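PDB 3PPI: 3-hydroxyacyl-CoA dehydrogenase type-2 from Mycobacterium avium, which probably catalyses the NAD-dependent oxidation of 3-hydroxyacyl-CoA to 3-oxoacyl-CoA, as a member of the short-chain dehydrogenase/reductase family. Local coordinates for residues E44-V47 / R48-A52; T144-V147 / A148-A152; A256-L259 / L260-Y264; T86-D89 / S90-A94. All coordinates share one frame; numbering follows the deposited sequence.

None of the four contacts closes a long loop. Each is local, within one continuous piece of chain, and they follow in series as contacts 1, 4, 2 and 3, without nesting or crossing. Contact 1 lies on helix 41-52, which joins strands 31-36 and 56-61. Contact 4 starts helix 88-98, which leads to strand 103-109. Contact 2 sits in the long helix 130-156, and contact 3 ends helix 249-261. Two pairs touch. Contacts 1 and 3 pack through L50 and L260, and contacts 2 and 4 are joined by the R149-E88 salt bridge. All four helices flank one parallel sheet of Rossmann type.

Contact 1: residues E44-V47 / R48-A52; sequences EATV and RRLHA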
loop_
_atom_site.group_PDB
_atom_site.type_symbol
_atom_site.label_atom_id
_atom_site.label_comp_id
_atom_site.label_asym_id
_atom_site.label_seq_id
_atom_site.Cartn_x
_atom_site.Cartn_y
_atom_site.Cartn_z
ATOM N N GLU A 44 -12.250 1.203 26.467
ATOM C CA GLU A 44 -13.162 1.907 27.365
ATOM C C GLU A 44 -13.885 3.037 26.631
ATOM O O GLU A 44 -15.106 3.185 26.759
ATOM C CB GLU A 44 -12.422 2.454 28.597
ATOM C CG GLU A 44 -13.261 3.371 29.480
ATOM C CD GLU A 44 -12.485 3.926 30.678
ATOM O OE1 GLU A 44 -11.336 3.502 30.913
ATOM O OE2 GLU A 44 -13.037 4.796 31.386
ATOM N N ALA A 45 -13.146 3.829 25.863
ATOM C CA ALA A 45 -13.758 4.959 25.161
ATOM C C ALA A 45 -14.803 4.456 24.146
ATOM O O ALA A 45 -15.861 5.076 23.945
ATOM C CB ALA A 45 -12.686 5.810 24.477
ATOM N N THR A 46 -14.511 3.314 23.536
ATOM C CA THR A 46 -15.425 2.692 22.588
ATOM C C THR A 46 -16.683 2.237 23.319
ATOM O O THR A 46 -17.784 2.533 22.883
ATOM C CB THR A 46 -14.756 1.512 21.864
ATOM O OG1 THR A 46 -13.561 1.986 21.240
ATOM C CG2 THR A 46 -15.684 0.883 20.804
ATOM N N VAL A 47 -16.512 1.554 24.450
ATOM C CA VAL A 47 -17.658 1.150 25.261
ATOM C C VAL A 47 -18.553 2.354 25.607
ATOM O O VAL A 47 -19.773 2.316 25.384
ATOM C CB VAL A 47 -17.226 0.427 26.543
ATOM C CG1 VAL A 47 -18.432 0.225 27.484
ATOM C CG2 VAL A 47 -16.563 -0.923 26.196
ATOM N N ARG A 48 -17.944 3.409 26.139
ATOM C CA ARG A 48 -18.687 4.602 26.541
ATOM C C ARG A 48 -19.467 5.180 25.352
ATOM O O ARG A 48 -20.631 5.545 25.490
ATOM C CB ARG A 48 -17.739 5.657 27.124
ATOM C CG ARG A 48 -17.169 5.283 28.486
ATOM C CD ARG A 48 -16.320 6.396 29.050
ATOM N NE ARG A 48 -15.705 6.039 30.335
ATOM C CZ ARG A 48 -16.312 6.129 31.517
ATOM N NH1 ARG A 48 -17.572 6.545 31.604
ATOM N NH2 ARG A 48 -15.658 5.784 32.620
ATOM N N ARG A 49 -18.815 5.263 24.199
ATOM C CA ARG A 49 -19.430 5.800 22.981
ATOM C C ARG A 49 -20.584 4.931 22.497
ATOM O O ARG A 49 -21.665 5.433 22.210
ATOM C CB ARG A 49 -18.389 5.908 21.860
ATOM C CG ARG A 49 -18.928 6.336 20.492
ATOM C CD ARG A 49 -19.651 7.681 20.529
ATOM N NE ARG A 49 -20.156 8.026 19.200
ATOM C CZ ARG A 49 -19.511 8.739 18.280
ATOM N NH1 ARG A 49 -18.301 9.231 18.496
ATOM N NH2 ARG A 49 -20.092 8.956 17.113
ATOM N N LEU A 50 -20.345 3.630 22.369
ATOM C CA LEU A 50 -21.392 2.747 21.855
ATOM C C LEU A 50 -22.587 2.684 22.820
ATOM O O LEU A 50 -23.732 2.661 22.384
ATOM C CB LEU A 50 -20.842 1.358 21.570
ATOM C CG LEU A 50 -19.791 1.234 20.464
ATOM C CD1 LEU A 50 -19.446 -0.272 20.253
ATOM C CD2 LEU A 50 -20.252 1.890 19.167
ATOM N N HIS A 51 -22.310 2.695 24.122
ATOM C CA HIS A 51 -23.350 2.723 25.140
ATOM C C HIS A 51 -24.188 4.014 25.046
ATOM O O HIS A 51 -25.419 3.962 25.049
ATOM C CB HIS A 51 -22.722 2.568 26.533
ATOM C CG HIS A 51 -23.710 2.671 27.650
ATOM N ND1 HIS A 51 -23.993 3.859 28.287
ATOM C CD2 HIS A 51 -24.502 1.738 28.227
ATOM C CE1 HIS A 51 -24.906 3.651 29.218
ATOM N NE2 HIS A 51 -25.228 2.371 29.204
ATOM N N ALA A 52 -23.520 5.164 24.944
ATOM C CA ALA A 52 -24.212 6.444 24.755
ATOM C C ALA A 52 -25.033 6.489 23.457
ATOM O O ALA A 52 -26.061 7.150 23.402
ATOM C CB ALA A 52 -23.227 7.594 24.781
#
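E44 and R48 run alongside each other, one helical turn apart on helix 41-52. The E44 chain, extended with chi1 at 172°, carries OE2 to the NE/NH2 side of the guanidinium. R48 NE and NH2 both bind this oxygen in a salt bridge, each at 3.1 Å from E44 OE2. OE2 lies in the guanidinium plane, and NE meets its anti lone pair. NH2 comes in on the same anti side, 19° out of the carboxylate plane. The two planes are 42° apart, and both bonds are clearly bent.

On another side of the helix T46 CG2 rests 4.0 Å from L50 CD1, and both side chains pack on strand 31-36. L50 N bonds T46 O at 2.8 Å and H51 N bonds V47 O at 2.9 Å.

This is the crossover helix of the beta-alpha-beta unit with strands 31-36 and 56-61. It follows a glycine-rich stretch consistent with a Rossmann dinucleotide fold.

The chemistry is two-sided. A chain of salt bridges, K66-E44-R48-E73, spans helices 41-52 and 64-74, and its charges probably offset one another. The T46 methyl, V47 and L50 form the apolar side against the sheet, while T46 OG1 bonds back to L42 O.

Contact 2: residues T144-V147 / A148-A152; sequences TYNV and ARLVA
Regular helical bonds in helix 130-156 join T144 O to A148 N, Y145 O to R149 N and V147 O to V151 N, each at 2.9 Å, while the bond from L150 N to N146 O is stretched to 3.4 Å and weak.

The main side-chain contact is N146 with R149. R149 CG stands between its own backbone N and carbonyl carbon (chi1 80°), which turns the extended chain back toward N146. N146 OD1 then sits at the guanidinium edge, in its plane, and takes two N-H groups. R149 NH2 lies 2.9 Å from N146 OD1, nearly in line with the C=O bond. R149 NE lies 3.0 Å from the same N146 OD1 and comes in at a wider slant. L150 CD2 lies over one guanidinium face, near its rim. V147 CG1 and V151 CG2 pack at 4.1 Å, facing strand 103-109.

N146 ND2 bonds V85 O. Y145 stacks on F133 of the second subunit, consistent with the helical dimer interface of short-chain dehydrogenases.

The guanidinium is thus buried but well supplied with acceptors. Its charge is probably balanced by E88. The two bonds to the asparagine oxygen, with E88 and A128 O of the second subunit, probably help fix its orientation.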
loop_
_atom_site.group_PDB
_atom_site.type_symbol
_atom_site.label_atom_id
_atom_site.label_comp_id
_atom_site.label_asym_id
_atom_site.label_seq_id
_atom_site.Cartn_x
_atom_site.Cartn_y
_atom_site.Cartn_z
ATOM N N THR A 144 -7.454 -11.981 17.997
ATOM C CA THR A 144 -8.376 -11.263 17.110
ATOM C C THR A 144 -9.187 -12.239 16.275
ATOM O O THR A 144 -10.415 -12.087 16.171
ATOM C CB THR A 144 -7.640 -10.269 16.209
ATOM O OG1 THR A 144 -7.092 -9.241 17.039
ATOM C CG2 THR A 144 -8.588 -9.628 15.151
ATOM N N TYR A 145 -8.527 -13.241 15.702
ATOM C CA TYR A 145 -9.230 -14.205 14.850
ATOM C C TYR A 145 -10.247 -15.001 15.657
ATOM O O TYR A 145 -11.355 -15.252 15.182
ATOM C CB TYR A 145 -8.273 -15.132 14.129
ATOM C CG TYR A 145 -8.915 -15.902 12.994
ATOM C CD1 TYR A 145 -9.186 -15.280 11.788
ATOM C CD2 TYR A 145 -9.297 -17.225 13.148
ATOM C CE1 TYR A 145 -9.786 -15.966 10.738
ATOM C CE2 TYR A 145 -9.901 -17.933 12.102
ATOM C CZ TYR A 145 -10.132 -17.298 10.900
ATOM O OH TYR A 145 -10.712 -17.963 9.848
ATOM N N ASN A 146 -9.890 -15.353 16.893
ATOM C CA ASN A 146 -10.776 -16.135 17.759
ATOM C C ASN A 146 -12.042 -15.350 18.117
ATOM O O ASN A 146 -13.143 -15.889 18.056
ATOM C CB ASN A 146 -10.060 -16.582 19.041
ATOM C CG ASN A 146 -10.843 -17.641 19.819
ATOM O OD1 ASN A 146 -11.212 -18.698 19.269
ATOM N ND2 ASN A 146 -11.084 -17.376 21.111
ATOM N N VAL A 147 -11.879 -14.084 18.479
ATOM C CA VAL A 147 -13.028 -13.229 18.768
ATOM C C VAL A 147 -13.882 -13.091 17.495
ATOM O O VAL A 147 -15.101 -13.277 17.532
ATOM C CB VAL A 147 -12.591 -11.845 19.305
ATOM C CG1 VAL A 147 -13.790 -10.908 19.461
ATOM C CG2 VAL A 147 -11.863 -12.009 20.640
ATOM N N ALA A 148 -13.228 -12.832 16.362
ATOM C CA ALA A 148 -13.945 -12.577 15.115
ATOM C C ALA A 148 -14.758 -13.784 14.640
ATOM O O ALA A 148 -15.902 -13.613 14.193
ATOM C CB ALA A 148 -12.988 -12.129 14.019
ATOM N N ARG A 149 -14.164 -14.984 14.694
ATOM C CA ARG A 149 -14.837 -16.154 14.186
ATOM C C ARG A 149 -16.090 -16.471 15.010
ATOM O O ARG A 149 -17.141 -16.766 14.447
ATOM C CB ARG A 149 -13.885 -17.353 14.069
ATOM C CG ARG A 149 -13.618 -18.082 15.343
ATOM C CD ARG A 149 -12.419 -19.053 15.279
ATOM N NE ARG A 149 -12.279 -19.607 16.629
ATOM C CZ ARG A 149 -12.946 -20.654 17.106
ATOM N NH1 ARG A 149 -13.761 -21.371 16.336
ATOM N NH2 ARG A 149 -12.796 -20.993 18.378
ATOM N N LEU A 150 -15.987 -16.352 16.327
ATOM C CA LEU A 150 -17.085 -16.707 17.218
ATOM C C LEU A 150 -18.199 -15.650 17.190
ATOM O O LEU A 150 -19.401 -15.993 17.121
ATOM C CB LEU A 150 -16.552 -16.932 18.646
ATOM C CG LEU A 150 -15.586 -18.119 18.781
ATOM C CD1 LEU A 150 -14.833 -18.135 20.133
ATOM C CD2 LEU A 150 -16.351 -19.442 18.581
ATOM N N VAL A 151 -17.812 -14.374 17.191
ATOM C CA VAL A 151 -18.799 -13.289 17.132
ATOM C C VAL A 151 -19.463 -13.274 15.741
ATOM O O VAL A 151 -20.675 -13.098 15.634
ATOM C CB VAL A 151 -18.170 -11.911 17.467
ATOM C CG1 VAL A 151 -19.158 -10.773 17.169
ATOM C CG2 VAL A 151 -17.718 -11.866 18.933
ATOM N N ALA A 152 -18.686 -13.486 14.681
ATOM C CA ALA A 152 -19.274 -13.512 13.335
ATOM C C ALA A 152 -20.299 -14.633 13.194
ATOM O O ALA A 152 -21.354 -14.427 12.612
ATOM C CB ALA A 152 -18.213 -13.624 12.246
#

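Contact 3: residues A256-L259 / L260-Y264; sequences AAFL and LTNGY
F258 and N262 share a first torsion near 180° (chi1 169° and -178°), and this lays the two side chains alongside each other at the end of helix 249-261. T261 differs. Its OG1 sits between the backbone N and carbonyl carbon (chi1 56°), which turns the hydroxyl back over the last turn. T261 OG1 donates to A257 O at 3.0 Å.

N262 CB lies over one face of the F258 ring, a CH-pi contact 4.1 Å from the centroid. The amide follows with its plane turned 50° from the ring, and N262 ND2 comes within 3.7 Å of F258 CE1. F258 O takes two N-H groups. N262 N bonds it nearly straight at 2.9 Å, but T261 N approaches from above the carbonyl plane. N262 is the first residue to leave helical geometry. Its OD1 accepts from Y264 N at 3.0 Å, an Asx turn just after the helix ends.

N262 ND2 bonds D254 and E251 O of the third subunit, and F258 stacks on F258 of that subunit. The other side of the helix faces inward. There L259 packs on strands 210-217 and 167-172, while L260 rests on strand 167-172 and on L50 of helix 41-52. The turn thus joins the sheet to a subunit interface.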
loop_
_atom_site.group_PDB
_atom_site.type_symbol
_atom_site.label_atom_id
_atom_site.label_comp_id
_atom_site.label_asym_id
_atom_site.label_seq_id
_atom_site.Cartn_x
_atom_site.Cartn_y
_atom_site.Cartn_z
ATOM N N ALA A 256 -14.325 4.100 15.351
ATOM C CA ALA A 256 -14.973 2.797 15.486
ATOM C C ALA A 256 -16.453 2.927 15.209
ATOM O O ALA A 256 -17.000 2.145 14.431
ATOM C CB ALA A 256 -14.730 2.176 16.870
ATOM N N ALA A 257 -17.090 3.937 15.797
ATOM C CA ALA A 257 -18.530 4.138 15.611
ATOM C C ALA A 257 -18.845 4.387 14.144
ATOM O O ALA A 257 -19.825 3.874 13.622
ATOM C CB ALA A 257 -19.049 5.298 16.478
ATOM N N PHE A 258 -18.020 5.188 13.483
ATOM C CA PHE A 258 -18.192 5.445 12.051
ATOM C C PHE A 258 -18.139 4.152 11.226
ATOM O O PHE A 258 -18.941 3.951 10.312
ATOM C CB PHE A 258 -17.112 6.416 11.545
ATOM C CG PHE A 258 -17.068 6.532 10.051
ATOM C CD1 PHE A 258 -18.039 7.242 9.373
ATOM C CD2 PHE A 258 -16.071 5.912 9.317
ATOM C CE1 PHE A 258 -17.998 7.351 7.987
ATOM C CE2 PHE A 258 -16.038 6.000 7.923
ATOM C CZ PHE A 258 -17.015 6.722 7.262
ATOM N N LEU A 259 -17.175 3.289 11.522
ATOM C CA LEU A 259 -17.039 2.025 10.774
ATOM C C LEU A 259 -18.230 1.094 10.990
ATOM O O LEU A 259 -18.583 0.295 10.120
ATOM C CB LEU A 259 -15.749 1.317 11.157
ATOM C CG LEU A 259 -14.474 2.047 10.713
ATOM C CD1 LEU A 259 -13.202 1.366 11.225
ATOM C CD2 LEU A 259 -14.444 2.190 9.211
ATOM N N LEU A 260 -18.837 1.200 12.156
ATOM C CA LEU A 260 -20.022 0.432 12.479
ATOM C C LEU A 260 -21.268 0.960 11.788
ATOM O O LEU A 260 -22.165 0.175 11.485
ATOM C CB LEU A 260 -20.245 0.403 13.991
ATOM C CG LEU A 260 -19.195 -0.342 14.830
ATOM C CD1 LEU A 260 -19.613 -0.348 16.278
ATOM C CD2 LEU A 260 -18.960 -1.768 14.340
ATOM N N THR A 261 -21.348 2.266 11.548
ATOM C CA THR A 261 -22.595 2.869 11.063
ATOM C C THR A 261 -22.629 3.205 9.565
ATOM O O THR A 261 -23.707 3.197 8.971
ATOM C CB THR A 261 -22.933 4.157 11.840
ATOM O OG1 THR A 261 -21.828 5.064 11.759
ATOM C CG2 THR A 261 -23.241 3.828 13.318
ATOM N N ASN A 262 -21.494 3.511 8.943
ATOM C CA ASN A 262 -21.505 3.857 7.514
ATOM C C ASN A 262 -21.737 2.583 6.709
ATOM O O ASN A 262 -20.975 1.627 6.839
ATOM C CB ASN A 262 -20.172 4.481 7.087
ATOM C CG ASN A 262 -20.171 4.881 5.629
ATOM O OD1 ASN A 262 -20.064 4.037 4.744
ATOM N ND2 ASN A 262 -20.305 6.180 5.371
ATOM N N GLY A 263 -22.757 2.575 5.864
ATOM C CA GLY A 263 -23.181 1.335 5.209
ATOM C C GLY A 263 -22.310 0.808 4.073
ATOM O O GLY A 263 -22.475 -0.344 3.676
ATOM N N TYR A 264 -21.387 1.617 3.541
ATOM C CA TYR A 264 -20.610 1.180 2.367
ATOM C C TYR A 264 -19.146 0.871 2.658
ATOM O O TYR A 264 -18.482 0.264 1.827
ATOM C CB TYR A 264 -20.711 2.198 1.210
ATOM C CG TYR A 264 -20.623 1.567 -0.180
ATOM C CD1 TYR A 264 -21.488 0.549 -0.555
ATOM C CD2 TYR A 264 -19.685 1.994 -1.116
ATOM C CE1 TYR A 264 -21.417 -0.036 -1.806
ATOM C CE2 TYR A 264 -19.630 1.420 -2.382
ATOM C CZ TYR A 264 -20.506 0.399 -2.714
ATOM O OH TYR A 264 -20.465 -0.189 -3.960
#

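Contact 4: residues T86-D89 / S90-A94; sequences TSED and SVLAA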
loop_
_atom_site.group_PDB
_atom_site.type_symbol
_atom_site.label_atom_id
_atom_site.label_comp_id
_atom_site.label_asym_id
_atom_site.label_seq_id
_atom_site.Cartn_x
_atom_site.Cartn_y
_atom_site.Cartn_z
ATOM N N THR A 86 -8.127 -15.485 23.722
ATOM C CA THR A 86 -7.606 -16.731 23.140
ATOM C C THR A 86 -8.379 -17.992 23.577
ATOM O O THR A 86 -8.074 -19.095 23.123
ATOM C CB THR A 86 -6.102 -16.899 23.453
ATOM O OG1 THR A 86 -5.898 -17.091 24.863
ATOM C CG2 THR A 86 -5.334 -15.656 22.992
ATOM N N SER A 87 -9.367 -17.839 24.455
ATOM C CA SER A 87 -10.161 -18.981 24.933
ATOM C C SER A 87 -11.562 -18.995 24.307
ATOM O O SER A 87 -12.335 -18.059 24.492
ATOM C CB SER A 87 -10.255 -18.946 26.466
ATOM O OG SER A 87 -11.392 -19.649 26.938
ATOM N N GLU A 88 -11.885 -20.059 23.576
ATOM C CA GLU A 88 -13.221 -20.196 22.973
ATOM C C GLU A 88 -14.332 -20.107 24.019
ATOM O O GLU A 88 -15.291 -19.348 23.845
ATOM C CB GLU A 88 -13.347 -21.516 22.212
ATOM C CG GLU A 88 -14.768 -21.795 21.701
ATOM C CD GLU A 88 -14.815 -22.970 20.754
ATOM O OE1 GLU A 88 -14.216 -22.875 19.651
ATOM O OE2 GLU A 88 -15.440 -23.997 21.118
ATOM N N ASP A 89 -14.188 -20.866 25.110
ATOM C CA ASP A 89 -15.185 -20.876 26.189
ATOM C C ASP A 89 -15.483 -19.480 26.701
ATOM O O ASP A 89 -16.629 -19.119 26.928
ATOM C CB ASP A 89 -14.714 -21.705 27.394
ATOM C CG ASP A 89 -14.561 -23.179 27.084
ATOM O OD1 ASP A 89 -14.728 -23.583 25.906
ATOM O OD2 ASP A 89 -14.246 -23.945 28.034
ATOM N N SER A 90 -14.423 -18.723 26.926
ATOM C CA SER A 90 -14.516 -17.404 27.524
ATOM C C SER A 90 -15.207 -16.411 26.584
ATOM O O SER A 90 -16.047 -15.611 27.008
ATOM C CB SER A 90 -13.102 -16.922 27.858
ATOM O OG SER A 90 -13.128 -15.793 28.693
ATOM N N VAL A 91 -14.862 -16.465 25.302
ATOM C CA VAL A 91 -15.516 -15.616 24.307
ATOM C C VAL A 91 -16.987 -16.018 24.099
ATOM O O VAL A 91 -17.861 -15.159 23.964
ATOM C CB VAL A 91 -14.744 -15.615 22.975
ATOM C CG1 VAL A 91 -15.525 -14.861 21.889
ATOM C CG2 VAL A 91 -13.340 -15.005 23.192
ATOM N N LEU A 92 -17.259 -17.319 24.096
ATOM C CA LEU A 92 -18.637 -17.802 23.974
ATOM C C LEU A 92 -19.520 -17.291 25.123
ATOM O O LEU A 92 -20.691 -16.991 24.904
ATOM C CB LEU A 92 -18.685 -19.331 23.877
ATOM C CG LEU A 92 -18.284 -19.970 22.542
ATOM C CD1 LEU A 92 -18.458 -21.499 22.655
ATOM C CD2 LEU A 92 -19.106 -19.413 21.393
ATOM N N ALA A 93 -18.948 -17.179 26.328
ATOM C CA ALA A 93 -19.654 -16.597 27.467
ATOM C C ALA A 93 -19.922 -15.104 27.262
ATOM O O ALA A 93 -20.978 -14.605 27.644
ATOM C CB ALA A 93 -18.883 -16.836 28.785
ATOM N N ALA A 94 -18.970 -14.386 26.676
ATOM C CA ALA A 94 -19.182 -12.970 26.386
ATOM C C ALA A 94 -20.312 -12.792 25.361
ATOM O O ALA A 94 -21.099 -11.868 25.461
ATOM C CB ALA A 94 -17.882 -12.311 25.906
#
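E88 touches L92 with its methylene carbon CG and not with its flat end. Neither the E88 nor the D89 carboxylate has an atom of 90-94 against its faces or edges. The E88 carboxylate is turned instead to R149 of helix 130-156.

Within the turn, the E88 methylenes lie along the leucine. A chi1 of 173° swings E88 CG away from its own amide nitrogen, beside the carbonyl, and brings it 3.8 Å from L92 CD1. The aliphatic part of the acid thus packs on the leucine, while its charged end is left to reach past it.

S87 stands just before the first turn of the helix. Its OG accepts from S90 N at 3.2 Å with an N-H...O angle of 158°. Its carbonyl serves the next residue: S87 O is 3.1 Å from V91 N, and V91 CG2 rests against that same carbonyl. OG thus caps the N-H of S90, the third residue of the helix, and S87 O accepts from V91 N in the first ordinary helical bond. The S90 hydroxyl is engaged with N84 N, in the loop before the helix. The following turns are regular, with L92 N 2.8 Å from E88 O and A93 N 3.1 Å from D89 O.

V91 is buried and packs on N146 and L150 of helix 130-156. This is a serine N-cap at the start of helix 88-98. That helix links edge strand 78-82 to strand 103-109, the step by which a Rossmann fold crosses from its first half to its second.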